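Local atomic coordinates of O-methyltransferase (Bacillus halodurans, PDB entry 2GPY), a protein that is of unproven function but probably transfers a methyl group from S-adenosylmethionine to a hydroxyl oxygen of its substrate. Residues B[15-19]-B[40-44]; B[82-88]-B[108-114]; B[194-199]-B[210-214]. All coordinates share one frame; numbering follows the deposited sequence.

In the fold
The three contacts follow one another along the chain. Contact 1 sets the loop between helices 9-13 and 21-32 against the start of helix 40-53, before the first sheet strand in sequence. Contacts 2 and 3 lie in the same seven-stranded sheet, on opposite sides of the chain's centre, centres about 25 Å apart: contact 2 pairs edge strand 107-111 with 80-85, contact 3 pairs edge strand 197-202 with 208-213. Together they mark both borders of the Rossmann-like sheet of the O-methyltransferase family, one parallel and one an antiparallel hairpin. Contacts 1 and 3, centres about 27 Å apart, both reach the second subunit, so the dimer draws on loop 15-19, helix 40-53 and the hairpin.

Contact 1 (B[15-19]-B[40-44]); sequences QIPAR and LLGME
Leu40 and Arg19 reach for each other from opposite directions, and methyl CD1 of the leucine settles over one face of the guanidinium, toward its rim: Leu40 CD1 is 3.4 Å from Arg19 NH2 and 3.7 Å from Arg19 CZ. The arginine gets there by doubling back. From a CG anti to the carbonyl carbon, bends at chi2 (76°) and chi3 (62°) curl the chain over its own loop until Arg19 NH1 donates to Pro17 O at 2.9 Å. That oxygen lies in the guanidinium plane, although the donor stands above the plane of the carbonyl. With a second grip, a salt bridge from NH2 to Glu27, the group's rotation is set and a flat side is presented to the leucine.

The other methyl of Leu40, CD2, turns to Ile16, where the modelled approach to CG2 is too short to trust. Ile16 CG2 lies 3.6 Å from Leu41 CD1, the two side chains crossing at about a right angle. One helical turn on from Leu40, Glu44 comes in with its chain bent at chi2: OE1 is 4.0 Å from Pro17 CD, and OE2 is 3.9 Å from Arg19 CD. The Glu44 carboxylate is turned 69° from the Arg19 guanidinium, and its OE2 forms a salt bridge with Arg71 of helix 67-75.

Beside this, Gln15 bonds to Arg200 and Ile201 of the second subunit, whose Arg200 also packs on Leu41 and Glu44. This is a loop folded across the first turn of helix 40-53, in the N-terminal helical part of the Rossmann-like O-methyltransferase family fold and at its dimer face.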
ATOM      1  N   GLN B  15      17.376  -7.041  -2.131  1.00 60.41           N
ATOM      2  CA  GLN B  15      16.221  -7.730  -1.547  1.00 58.42           C
ATOM      3  C   GLN B  15      15.385  -8.496  -2.591  1.00 58.87           C
ATOM      4  O   GLN B  15      14.280  -8.068  -2.954  1.00 58.72           O
ATOM      5  CB  GLN B  15      15.348  -6.738  -0.759  1.00 58.46           C
ATOM      6  CG  GLN B  15      14.430  -7.407   0.269  1.00 56.11           C
ATOM      7  CD  GLN B  15      13.500  -6.434   0.998  1.00 55.63           C
ATOM      8  OE1 GLN B  15      12.927  -6.781   2.028  1.00 48.05           O
ATOM      9  NE2 GLN B  15      13.337  -5.228   0.458  1.00 51.97           N
ATOM     10  N   ILE B  16      15.912  -9.632  -3.057  1.00 58.47           N
ATOM     11  CA  ILE B  16      15.301 -10.402  -4.155  1.00 58.07           C
ATOM     12  C   ILE B  16      15.457 -11.916  -3.950  1.00 57.18           C
ATOM     13  O   ILE B  16      16.579 -12.415  -3.910  1.00 57.83           O
ATOM     14  CB  ILE B  16      15.906 -10.009  -5.541  1.00 58.11           C
ATOM     15  CG1 ILE B  16      17.438 -10.175  -5.561  1.00 59.16           C
ATOM     16  CG2 ILE B  16      15.536  -8.578  -5.912  1.00 58.34           C
ATOM     17  CD1 ILE B  16      18.101  -9.928  -6.935  1.00 58.76           C
ATOM     18  N   PRO B  17      14.336 -12.651  -3.804  1.00 56.07           N
ATOM     19  CA  PRO B  17      14.376 -14.121  -3.811  1.00 55.01           C
ATOM     20  C   PRO B  17      14.300 -14.728  -5.217  1.00 53.99           C
ATOM     21  O   PRO B  17      13.694 -14.137  -6.108  1.00 53.19           O
ATOM     22  CB  PRO B  17      13.118 -14.515  -3.033  1.00 55.20           C
ATOM     23  CG  PRO B  17      12.260 -13.288  -2.977  1.00 55.19           C
ATOM     24  CD  PRO B  17      12.972 -12.137  -3.605  1.00 55.83           C
ATOM     25  N   ALA B  18      14.895 -15.911  -5.396  1.00 52.74           N
ATOM     26  CA  ALA B  18      14.841 -16.622  -6.685  1.00 51.53           C
ATOM     27  C   ALA B  18      13.409 -16.924  -7.140  1.00 50.37           C
ATOM     28  O   ALA B  18      12.523 -17.240  -6.332  1.00 49.82           O
ATOM     29  CB  ALA B  18      15.664 -17.909  -6.636  1.00 52.14           C
ATOM     30  N   ARG B  19      13.184 -16.791  -8.442  1.00 49.01           N
ATOM     31  CA  ARG B  19      11.891 -17.110  -9.020  1.00 47.73           C
ATOM     32  C   ARG B  19      11.971 -18.562  -9.520  1.00 46.94           C
ATOM     33  O   ARG B  19      13.053 -19.143  -9.564  1.00 46.43           O
ATOM     34  CB  ARG B  19      11.549 -16.130 -10.157  1.00 47.56           C
ATOM     35  CG  ARG B  19      11.001 -14.723  -9.743  1.00 45.37           C
ATOM     36  CD  ARG B  19      12.082 -13.784  -9.216  1.00 42.51           C
ATOM     37  NE  ARG B  19      13.109 -13.492 -10.219  1.00 40.42           N
ATOM     38  CZ  ARG B  19      14.411 -13.371  -9.966  1.00 42.05           C
ATOM     39  NH1 ARG B  19      14.881 -13.523  -8.730  1.00 40.75           N
ATOM     40  NH2 ARG B  19      15.255 -13.113 -10.959  1.00 41.09           N
ATOM     41  N   LEU B  40      12.834  -5.816 -11.708  1.00 41.77           N
ATOM     42  CA  LEU B  40      12.671  -6.812 -10.662  1.00 41.67           C
ATOM     43  C   LEU B  40      12.349  -6.236  -9.272  1.00 41.13           C
ATOM     44  O   LEU B  40      11.483  -6.765  -8.566  1.00 40.03           O
ATOM     45  CB  LEU B  40      13.938  -7.662 -10.596  1.00 41.90           C
ATOM     46  CG  LEU B  40      13.899  -9.023  -9.912  1.00 44.58           C
ATOM     47  CD1 LEU B  40      15.184  -9.791 -10.252  1.00 48.56           C
ATOM     48  CD2 LEU B  40      13.771  -8.883  -8.440  1.00 50.05           C
ATOM     49  N   LEU B  41      13.086  -5.209  -8.850  1.00 40.32           N
ATOM     50  CA  LEU B  41      12.792  -4.581  -7.557  1.00 41.01           C
ATOM     51  C   LEU B  41      11.436  -3.931  -7.456  1.00 40.82           C
ATOM     52  O   LEU B  41      10.783  -4.081  -6.433  1.00 42.16           O
ATOM     53  CB  LEU B  41      13.899  -3.636  -7.092  1.00 42.10           C
ATOM     54  CG  LEU B  41      14.425  -4.213  -5.758  1.00 44.61           C
ATOM     55  CD1 LEU B  41      15.689  -4.984  -5.927  1.00 47.61           C
ATOM     56  CD2 LEU B  41      14.628  -3.119  -4.747  1.00 47.84           C
ATOM     57  N   GLY B  42      10.999  -3.234  -8.501  1.00 40.11           N
ATOM     58  CA  GLY B  42       9.627  -2.704  -8.556  1.00 40.11           C
ATOM     59  C   GLY B  42       8.583  -3.813  -8.490  1.00 41.12           C
ATOM     60  O   GLY B  42       7.525  -3.664  -7.857  1.00 40.61           O
HETATM   61  N   MSE B  43       8.863  -4.915  -9.184  1.00 40.07           N
HETATM   62  CA  MSE B  43       7.906  -6.017  -9.254  1.00 39.88           C
HETATM   63  C   MSE B  43       7.745  -6.629  -7.866  1.00 39.20           C
HETATM   64  O   MSE B  43       6.631  -6.916  -7.433  1.00 37.92           O
HETATM   65  CB  MSE B  43       8.359  -7.085 -10.285  1.00 40.01           C
HETATM   66  CG  MSE B  43       7.504  -8.353 -10.173  1.00 42.60           C
HETATM   67 SE   MSE B  43       5.681  -7.961 -10.773  1.00 58.52          SE
HETATM   68  CE  MSE B  43       5.992  -8.040 -12.112  1.00 20.82           C
ATOM     69  N   GLU B  44       8.858  -6.868  -7.174  1.00 39.07           N
ATOM     70  CA  GLU B  44       8.775  -7.497  -5.856  1.00 40.93           C
ATOM     71  C   GLU B  44       7.992  -6.605  -4.888  1.00 40.73           C
ATOM     72  O   GLU B  44       7.173  -7.084  -4.089  1.00 39.25           O
ATOM     73  CB  GLU B  44      10.168  -7.806  -5.305  1.00 41.07           C
ATOM     74  CG  GLU B  44      10.899  -8.892  -6.117  1.00 45.31           C
ATOM     75  CD  GLU B  44      10.248 -10.289  -6.002  1.00 48.82           C
ATOM     76  OE1 GLU B  44       9.580 -10.577  -4.987  1.00 49.30           O
ATOM     77  OE2 GLU B  44      10.420 -11.101  -6.934  1.00 50.87           O
TER

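Contact 2 (B[82-88]-B[108-114]); sequences VSIERDE and ELLFGDA
The ring of Phe111 and the carboxylate of Glu88 lie nearly parallel, their planes 15° apart, yet the side chains cross obliquely, and Phe111 CZ lies 3.5 Å from Glu88 CG. Backbone atoms also come at the ring on a slant, with Glu85 O 3.4 Å from Phe111 CD1. CG of Phe111 stands anti to the backbone N (chi1 171°), which brings the ring up against the turn from strand to helix; Tyr91 meets it there too.

Behind the ring the strands run parallel, stitched by four backbone bonds: Ser83 N to Glu108 O, Leu110 N to Ser83 O (2.8 Å, nearly linear at 172°), Glu85 N to Leu110 O, and Gly112 N to Glu85 O. Glu85 OE2 accepts from Asp87 N at 2.8 Å, while OE1 takes Ala64 N, so both carboxylate oxygens are held. Asp87 itself N-caps helix 88-100 through Arg90 N.

On the Val82, Ile84 and Leu110 face, Ile84 CG2 lies 4.0 Å from Ala114 CB, and Ile84 CG1 sits 4.1 Å from Leu110 CB. Cutting Ile84 back to an alanine would probably open a gap between Leu110 and Ala114 and leave both less firmly seated.

Helix 118-122 covers this face through Leu121. Helix 88-100, the crossover of this beta-alpha-beta unit, packs on Leu109 across the sheet, and strand 57-61 continues the sheet beyond Val82 and Ile84.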
ATOM      1  N   VAL B  82      -7.576 -10.250 -15.497  1.00 36.25           N
ATOM      2  CA  VAL B  82      -7.965 -10.083 -16.887  1.00 36.21           C
ATOM      3  C   VAL B  82      -6.866  -9.182 -17.459  1.00 35.63           C
ATOM      4  O   VAL B  82      -6.521  -8.180 -16.843  1.00 35.32           O
ATOM      5  CB  VAL B  82      -9.333  -9.407 -17.025  1.00 35.57           C
ATOM      6  CG1 VAL B  82      -9.658  -9.149 -18.518  1.00 36.55           C
ATOM      7  CG2 VAL B  82     -10.423 -10.275 -16.394  1.00 37.16           C
ATOM      8  N   SER B  83      -6.297  -9.525 -18.608  1.00 34.70           N
ATOM      9  CA  SER B  83      -5.233  -8.678 -19.185  1.00 35.45           C
ATOM     10  C   SER B  83      -5.395  -8.504 -20.708  1.00 36.38           C
ATOM     11  O   SER B  83      -5.797  -9.441 -21.390  1.00 36.63           O
ATOM     12  CB  SER B  83      -3.874  -9.294 -18.863  1.00 36.15           C
ATOM     13  OG  SER B  83      -2.777  -8.451 -19.262  1.00 36.32           O
ATOM     14  N   ILE B  84      -5.093  -7.308 -21.223  1.00 35.76           N
ATOM     15  CA  ILE B  84      -5.395  -6.947 -22.590  1.00 35.80           C
ATOM     16  C   ILE B  84      -4.091  -6.622 -23.307  1.00 35.97           C
ATOM     17  O   ILE B  84      -3.245  -5.924 -22.755  1.00 36.06           O
ATOM     18  CB  ILE B  84      -6.323  -5.723 -22.674  1.00 35.95           C
ATOM     19  CG1 ILE B  84      -7.663  -6.001 -21.987  1.00 36.16           C
ATOM     20  CG2 ILE B  84      -6.606  -5.408 -24.137  1.00 34.65           C
ATOM     21  CD1 ILE B  84      -8.531  -4.712 -21.818  1.00 35.70           C
ATOM     22  N   GLU B  85      -3.912  -7.191 -24.496  1.00 35.73           N
ATOM     23  CA  GLU B  85      -2.713  -6.964 -25.304  1.00 36.09           C
ATOM     24  C   GLU B  85      -3.087  -6.746 -26.772  1.00 36.28           C
ATOM     25  O   GLU B  85      -3.873  -7.497 -27.341  1.00 36.27           O
ATOM     26  CB  GLU B  85      -1.756  -8.161 -25.168  1.00 36.76           C
ATOM     27  CG  GLU B  85      -0.474  -8.110 -26.057  1.00 38.17           C
ATOM     28  CD  GLU B  85       0.326  -6.838 -25.846  1.00 39.19           C
ATOM     29  OE1 GLU B  85       0.570  -6.426 -24.672  1.00 40.33           O
ATOM     30  OE2 GLU B  85       0.688  -6.237 -26.863  1.00 41.13           O
ATOM     31  N   ARG B  86      -2.496  -5.737 -27.389  1.00 36.37           N
ATOM     32  CA  ARG B  86      -2.793  -5.451 -28.775  1.00 38.34           C
ATOM     33  C   ARG B  86      -1.816  -6.044 -29.788  1.00 37.71           C
ATOM     34  O   ARG B  86      -2.153  -6.139 -30.960  1.00 37.51           O
ATOM     35  CB  ARG B  86      -2.949  -3.936 -28.982  1.00 40.10           C
ATOM     36  CG  ARG B  86      -1.662  -3.129 -28.917  1.00 44.21           C
ATOM     37  CD  ARG B  86      -1.798  -1.903 -29.865  1.00 53.06           C
ATOM     38  NE  ARG B  86      -0.696  -0.960 -29.681  1.00 58.05           N
ATOM     39  CZ  ARG B  86      -0.706   0.319 -30.056  1.00 60.68           C
ATOM     40  NH1 ARG B  86      -1.770   0.855 -30.647  1.00 62.56           N
ATOM     41  NH2 ARG B  86       0.363   1.074 -29.829  1.00 62.53           N
ATOM     42  N   ASP B  87      -0.615  -6.442 -29.356  1.00 37.67           N
ATOM     43  CA  ASP B  87       0.371  -7.011 -30.293  1.00 38.67           C
ATOM     44  C   ASP B  87       0.134  -8.515 -30.423  1.00 37.86           C
ATOM     45  O   ASP B  87       0.249  -9.232 -29.428  1.00 37.03           O
ATOM     46  CB  ASP B  87       1.815  -6.729 -29.815  1.00 39.32           C
ATOM     47  CG  ASP B  87       2.863  -7.331 -30.737  1.00 42.18           C
ATOM     48  OD1 ASP B  87       3.063  -8.557 -30.741  1.00 42.62           O
ATOM     49  OD2 ASP B  87       3.495  -6.581 -31.504  1.00 49.06           O
ATOM     50  N   GLU B  88      -0.159  -8.996 -31.638  1.00 37.77           N
ATOM     51  CA  GLU B  88      -0.618 -10.382 -31.804  1.00 36.75           C
ATOM     52  C   GLU B  88       0.433 -11.420 -31.407  1.00 37.85           C
ATOM     53  O   GLU B  88       0.103 -12.428 -30.771  1.00 37.16           O
ATOM     54  CB  GLU B  88      -1.163 -10.656 -33.215  1.00 37.96           C
ATOM     55  CG  GLU B  88      -2.051 -11.897 -33.272  1.00 37.25           C
ATOM     56  CD  GLU B  88      -2.910 -11.969 -34.533  1.00 45.88           C
ATOM     57  OE1 GLU B  88      -2.594 -11.321 -35.569  1.00 40.74           O
ATOM     58  OE2 GLU B  88      -3.882 -12.756 -34.509  1.00 45.82           O
ATOM     59  N   GLU B 108      -7.210 -14.402 -17.592  1.00 35.90           N
ATOM     60  CA  GLU B 108      -7.973 -14.325 -18.847  1.00 37.67           C
ATOM     61  C   GLU B 108      -7.274 -13.322 -19.770  1.00 37.37           C
ATOM     62  O   GLU B 108      -7.164 -12.156 -19.436  1.00 36.38           O
ATOM     63  CB  GLU B 108      -9.421 -13.875 -18.595  1.00 37.65           C
ATOM     64  CG  GLU B 108     -10.248 -13.791 -19.896  1.00 39.35           C
ATOM     65  CD  GLU B 108     -11.671 -13.268 -19.700  1.00 40.72           C
ATOM     66  OE1 GLU B 108     -12.093 -12.997 -18.551  1.00 45.55           O
ATOM     67  OE2 GLU B 108     -12.381 -13.135 -20.722  1.00 45.84           O
ATOM     68  N   LEU B 109      -6.794 -13.779 -20.918  1.00 35.75           N
ATOM     69  CA  LEU B 109      -6.060 -12.883 -21.798  1.00 35.56           C
ATOM     70  C   LEU B 109      -6.946 -12.461 -22.955  1.00 35.27           C
ATOM     71  O   LEU B 109      -7.535 -13.296 -23.643  1.00 36.01           O
ATOM     72  CB  LEU B 109      -4.793 -13.548 -22.363  1.00 35.97           C
ATOM     73  CG  LEU B 109      -3.738 -14.000 -21.361  1.00 36.81           C
ATOM     74  CD1 LEU B 109      -2.537 -14.548 -22.164  1.00 37.62           C
ATOM     75  CD2 LEU B 109      -3.323 -12.818 -20.449  1.00 37.17           C
ATOM     76  N   LEU B 110      -7.010 -11.162 -23.169  1.00 35.01           N
ATOM     77  CA  LEU B 110      -7.800 -10.623 -24.243  1.00 35.16           C
ATOM     78  C   LEU B 110      -6.849 -10.039 -25.280  1.00 35.26           C
ATOM     79  O   LEU B 110      -5.881  -9.355 -24.960  1.00 35.33           O
ATOM     80  CB  LEU B 110      -8.776  -9.566 -23.727  1.00 35.47           C
ATOM     81  CG  LEU B 110      -9.863 -10.032 -22.739  1.00 36.49           C
ATOM     82  CD1 LEU B 110     -10.771  -8.869 -22.378  1.00 37.83           C
ATOM     83  CD2 LEU B 110     -10.678 -11.171 -23.321  1.00 38.34           C
ATOM     84  N   PHE B 111      -7.117 -10.367 -26.527  1.00 35.10           N
ATOM     85  CA  PHE B 111      -6.361  -9.824 -27.604  1.00 34.33           C
ATOM     86  C   PHE B 111      -7.177  -8.711 -28.211  1.00 34.67           C
ATOM     87  O   PHE B 111      -8.231  -8.958 -28.802  1.00 35.06           O
ATOM     88  CB  PHE B 111      -6.125 -10.911 -28.639  1.00 34.58           C
ATOM     89  CG  PHE B 111      -5.539 -10.406 -29.901  1.00 34.25           C
ATOM     90  CD1 PHE B 111      -4.357  -9.672 -29.882  1.00 32.56           C
ATOM     91  CD2 PHE B 111      -6.164 -10.666 -31.127  1.00 35.09           C
ATOM     92  CE1 PHE B 111      -3.801  -9.207 -31.087  1.00 36.56           C
ATOM     93  CE2 PHE B 111      -5.619 -10.198 -32.300  1.00 35.80           C
ATOM     94  CZ  PHE B 111      -4.425  -9.464 -32.275  1.00 35.09           C
ATOM     95  N   GLY B 112      -6.657  -7.496 -28.145  1.00 34.73           N
ATOM     96  CA  GLY B 112      -7.354  -6.391 -28.779  1.00 35.47           C
ATOM     97  C   GLY B 112      -6.778  -5.074 -28.378  1.00 36.02           C
ATOM     98  O   GLY B 112      -5.873  -5.009 -27.566  1.00 34.52           O
ATOM     99  N   ASP B 113      -7.318  -4.013 -28.963  1.00 36.66           N
ATOM    100  CA  ASP B 113      -6.979  -2.657 -28.571  1.00 38.96           C
ATOM    101  C   ASP B 113      -7.856  -2.266 -27.381  1.00 38.87           C
ATOM    102  O   ASP B 113      -9.085  -2.193 -27.515  1.00 38.98           O
ATOM    103  CB  ASP B 113      -7.267  -1.730 -29.758  1.00 40.12           C
ATOM    104  CG  ASP B 113      -6.826  -0.290 -29.509  1.00 43.07           C
ATOM    105  OD1 ASP B 113      -6.994   0.229 -28.389  1.00 48.12           O
ATOM    106  OD2 ASP B 113      -6.334   0.326 -30.479  1.00 49.78           O
ATOM    107  N   ALA B 114      -7.245  -1.995 -26.227  1.00 39.42           N
ATOM    108  CA  ALA B 114      -8.007  -1.665 -25.013  1.00 40.08           C
ATOM    109  C   ALA B 114      -8.967  -0.495 -25.182  1.00 41.08           C
ATOM    110  O   ALA B 114     -10.013  -0.459 -24.544  1.00 40.92           O
ATOM    111  CB  ALA B 114      -7.065  -1.420 -23.827  1.00 40.71           C
TER

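Contact 3 (B[194-199]-B[210-214]); sequences HPQYDT and ISIKR. With ZN (zinc ion), chain J.
Residues 197-199 and 211-213 run antiparallel, with Asp198 and Ile212 as the hydrogen-bonded pair (Asp198 N to Ile212 O 2.9 Å, Ile212 N to Asp198 O 2.8 Å) between the non-hydrogen-bonded pairs Tyr197-Lys213 and Thr199-Ser211. The extended chain of Lys213 passes obliquely across the tyrosine: Lys213 CB is 3.5 Å from Tyr197 CE2, and Lys213 CD is 3.4 Å from Tyr197 OH. With CG anti to the backbone N (chi1 -171°), it carries NZ on to the carbonyl oxygens of Ser147 and Val150. On the same face Thr199 OG1 and Ser211 OG share a hydrogen bond of 2.7 Å.

Arg214 N bonds straight to Gln196 O at 2.8 Å; its guanidinium lies over the backbone of Tyr197 and Asp198, and NH1 makes a weak hydrogen bond to Pro195 O. Its long ion pair with Asp198 (OD2 to NH2, 3.9 Å) is purely electrostatic; that carboxylate has a stronger mate in Lys51 of the second subunit. At the turn, His194 NE2 binds zinc at 2.1 Å, with Asp144 and a water.

Helix 189-193 packs on Thr199 and Ser211, Phe143 of helix 139-146 meets Tyr197 edge-to-face, and strand 154-159 flanks 208-213, setting this hairpin at the sheet's edge.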
ATOM      1  N   HIS B 194      -6.172  14.719 -10.141  1.00 42.50           N
ATOM      2  CA  HIS B 194      -7.411  14.090 -10.581  1.00 40.93           C
ATOM      3  C   HIS B 194      -8.308  13.837  -9.370  1.00 40.28           C
ATOM      4  O   HIS B 194      -7.902  13.126  -8.430  1.00 39.22           O
ATOM      5  CB  HIS B 194      -7.088  12.730 -11.202  1.00 40.45           C
ATOM      6  CG  HIS B 194      -7.918  12.413 -12.397  1.00 39.54           C
ATOM      7  ND1 HIS B 194      -9.221  11.966 -12.301  1.00 38.97           N
ATOM      8  CD2 HIS B 194      -7.645  12.513 -13.719  1.00 38.02           C
ATOM      9  CE1 HIS B 194      -9.708  11.789 -13.515  1.00 37.58           C
ATOM     10  NE2 HIS B 194      -8.776  12.121 -14.393  1.00 37.16           N
ATOM     11  N   PRO B 195      -9.519  14.402  -9.375  1.00 39.63           N
ATOM     12  CA  PRO B 195     -10.297  14.453  -8.133  1.00 40.45           C
ATOM     13  C   PRO B 195     -10.790  13.146  -7.475  1.00 40.14           C
ATOM     14  O   PRO B 195     -10.878  13.098  -6.242  1.00 42.29           O
ATOM     15  CB  PRO B 195     -11.482  15.359  -8.494  1.00 40.05           C
ATOM     16  CG  PRO B 195     -11.582  15.290  -9.956  1.00 39.65           C
ATOM     17  CD  PRO B 195     -10.189  15.139 -10.459  1.00 40.24           C
ATOM     18  N   GLN B 196     -11.134  12.123  -8.234  1.00 39.55           N
ATOM     19  CA  GLN B 196     -11.768  10.950  -7.609  1.00 39.88           C
ATOM     20  C   GLN B 196     -10.735   9.987  -6.991  1.00 38.64           C
ATOM     21  O   GLN B 196     -11.087   8.892  -6.536  1.00 37.75           O
ATOM     22  CB  GLN B 196     -12.649  10.208  -8.627  1.00 40.12           C
ATOM     23  CG  GLN B 196     -13.882   9.518  -8.024  1.00 41.56           C
ATOM     24  CD  GLN B 196     -14.875   8.990  -9.074  1.00 42.09           C
ATOM     25  OE1 GLN B 196     -14.571   8.887 -10.273  1.00 44.75           O
ATOM     26  NE2 GLN B 196     -16.064   8.630  -8.610  1.00 43.99           N
ATOM     27  N   TYR B 197      -9.474  10.407  -6.974  1.00 37.99           N
ATOM     28  CA  TYR B 197      -8.392   9.537  -6.528  1.00 38.39           C
ATOM     29  C   TYR B 197      -7.500  10.234  -5.552  1.00 38.67           C
ATOM     30  O   TYR B 197      -7.331  11.453  -5.591  1.00 37.71           O
ATOM     31  CB  TYR B 197      -7.570   9.033  -7.711  1.00 38.98           C
ATOM     32  CG  TYR B 197      -8.399   8.125  -8.558  1.00 40.60           C
ATOM     33  CD1 TYR B 197      -9.217   8.633  -9.575  1.00 41.33           C
ATOM     34  CD2 TYR B 197      -8.437   6.764  -8.295  1.00 41.62           C
ATOM     35  CE1 TYR B 197     -10.023   7.774 -10.332  1.00 42.48           C
ATOM     36  CE2 TYR B 197      -9.224   5.911  -9.048  1.00 41.71           C
ATOM     37  CZ  TYR B 197     -10.019   6.420 -10.044  1.00 41.72           C
ATOM     38  OH  TYR B 197     -10.804   5.537 -10.773  1.00 45.54           O
ATOM     39  N   ASP B 198      -6.972   9.417  -4.649  1.00 38.44           N
ATOM     40  CA  ASP B 198      -6.026   9.810  -3.663  1.00 38.98           C
ATOM     41  C   ASP B 198      -4.729   9.181  -4.169  1.00 38.77           C
ATOM     42  O   ASP B 198      -4.555   7.979  -4.062  1.00 37.22           O
ATOM     43  CB  ASP B 198      -6.452   9.116  -2.388  1.00 40.49           C
ATOM     44  CG  ASP B 198      -5.921   9.752  -1.206  1.00 44.26           C
ATOM     45  OD1 ASP B 198      -4.716  10.116  -1.235  1.00 49.90           O
ATOM     46  OD2 ASP B 198      -6.711   9.879  -0.251  1.00 48.85           O
ATOM     47  N   THR B 199      -3.834   9.972  -4.736  1.00 38.42           N
ATOM     48  CA  THR B 199      -2.663   9.393  -5.426  1.00 39.68           C
ATOM     49  C   THR B 199      -1.350   9.778  -4.749  1.00 39.91           C
ATOM     50  O   THR B 199      -1.126  10.952  -4.432  1.00 40.36           O
ATOM     51  CB  THR B 199      -2.629   9.813  -6.918  1.00 39.45           C
ATOM     52  OG1 THR B 199      -3.804   9.331  -7.583  1.00 39.84           O
ATOM     53  CG2 THR B 199      -1.373   9.245  -7.635  1.00 40.14           C
ATOM     54  N   ILE B 210       0.276   5.008  -6.848  1.00 41.54           N
ATOM     55  CA  ILE B 210      -0.841   4.236  -6.293  1.00 41.19           C
ATOM     56  C   ILE B 210      -1.975   5.209  -6.071  1.00 39.93           C
ATOM     57  O   ILE B 210      -1.905   6.084  -5.202  1.00 39.29           O
ATOM     58  CB  ILE B 210      -0.460   3.568  -4.981  1.00 42.04           C
ATOM     59  CG1 ILE B 210       0.748   2.648  -5.220  1.00 43.57           C
ATOM     60  CG2 ILE B 210      -1.615   2.741  -4.444  1.00 42.46           C
ATOM     61  CD1 ILE B 210       1.724   2.804  -4.145  1.00 51.29           C
ATOM     62  N   SER B 211      -2.994   5.089  -6.908  1.00 38.81           N
ATOM     63  CA  SER B 211      -4.158   5.959  -6.816  1.00 38.35           C
ATOM     64  C   SER B 211      -5.273   5.186  -6.150  1.00 37.98           C
ATOM     65  O   SER B 211      -5.695   4.146  -6.651  1.00 38.37           O
ATOM     66  CB  SER B 211      -4.598   6.402  -8.229  1.00 38.74           C
ATOM     67  OG  SER B 211      -3.513   6.991  -8.923  1.00 39.98           O
ATOM     68  N   ILE B 212      -5.745   5.671  -5.006  1.00 35.26           N
ATOM     69  CA  ILE B 212      -6.809   4.991  -4.306  1.00 34.83           C
ATOM     70  C   ILE B 212      -8.149   5.681  -4.591  1.00 34.75           C
ATOM     71  O   ILE B 212      -8.328   6.864  -4.309  1.00 33.27           O
ATOM     72  CB  ILE B 212      -6.567   4.976  -2.771  1.00 34.77           C
ATOM     73  CG1 ILE B 212      -5.119   4.517  -2.467  1.00 33.78           C
ATOM     74  CG2 ILE B 212      -7.602   4.078  -2.073  1.00 33.88           C
ATOM     75  CD1 ILE B 212      -4.832   4.431  -0.930  1.00 35.71           C
ATOM     76  N   LYS B 213      -9.087   4.909  -5.114  1.00 34.21           N
ATOM     77  CA  LYS B 213     -10.352   5.470  -5.575  1.00 35.12           C
ATOM     78  C   LYS B 213     -11.210   5.882  -4.396  1.00 36.12           C
ATOM     79  O   LYS B 213     -11.467   5.088  -3.478  1.00 35.25           O
ATOM     80  CB  LYS B 213     -11.090   4.489  -6.486  1.00 34.74           C
ATOM     81  CG  LYS B 213     -12.307   5.123  -7.167  1.00 35.44           C
ATOM     82  CD  LYS B 213     -12.782   4.294  -8.321  1.00 34.38           C
ATOM     83  CE  LYS B 213     -13.760   5.104  -9.165  1.00 33.29           C
ATOM     84  NZ  LYS B 213     -14.294   4.261 -10.267  1.00 33.64           N
ATOM     85  N   ARG B 214     -11.636   7.152  -4.427  1.00 37.78           N
ATOM     86  CA  ARG B 214     -12.457   7.728  -3.369  1.00 39.35           C
ATOM     87  C   ARG B 214     -13.883   7.224  -3.483  1.00 40.07           C
ATOM     88  O   ARG B 214     -14.313   6.782  -4.558  1.00 40.21           O
ATOM     89  CB  ARG B 214     -12.436   9.261  -3.419  1.00 39.75           C
ATOM     90  CG  ARG B 214     -11.099   9.870  -3.043  1.00 43.20           C
ATOM     91  CD  ARG B 214     -11.216  11.358  -2.751  1.00 49.41           C
ATOM     92  NE  ARG B 214      -9.942  11.868  -2.250  1.00 55.43           N
ATOM     93  CZ  ARG B 214      -9.000  12.424  -3.011  1.00 57.94           C
ATOM     94  NH1 ARG B 214      -9.200  12.573  -4.314  1.00 59.04           N
ATOM     95  NH2 ARG B 214      -7.864  12.850  -2.465  1.00 59.59           N
TER
HETATM   96 ZN    ZN J 305      -9.452  11.971 -16.328  0.75 38.81          ZN
HETATM   97  O   HOH W   1      -7.882  13.073 -17.145  1.00 29.33           O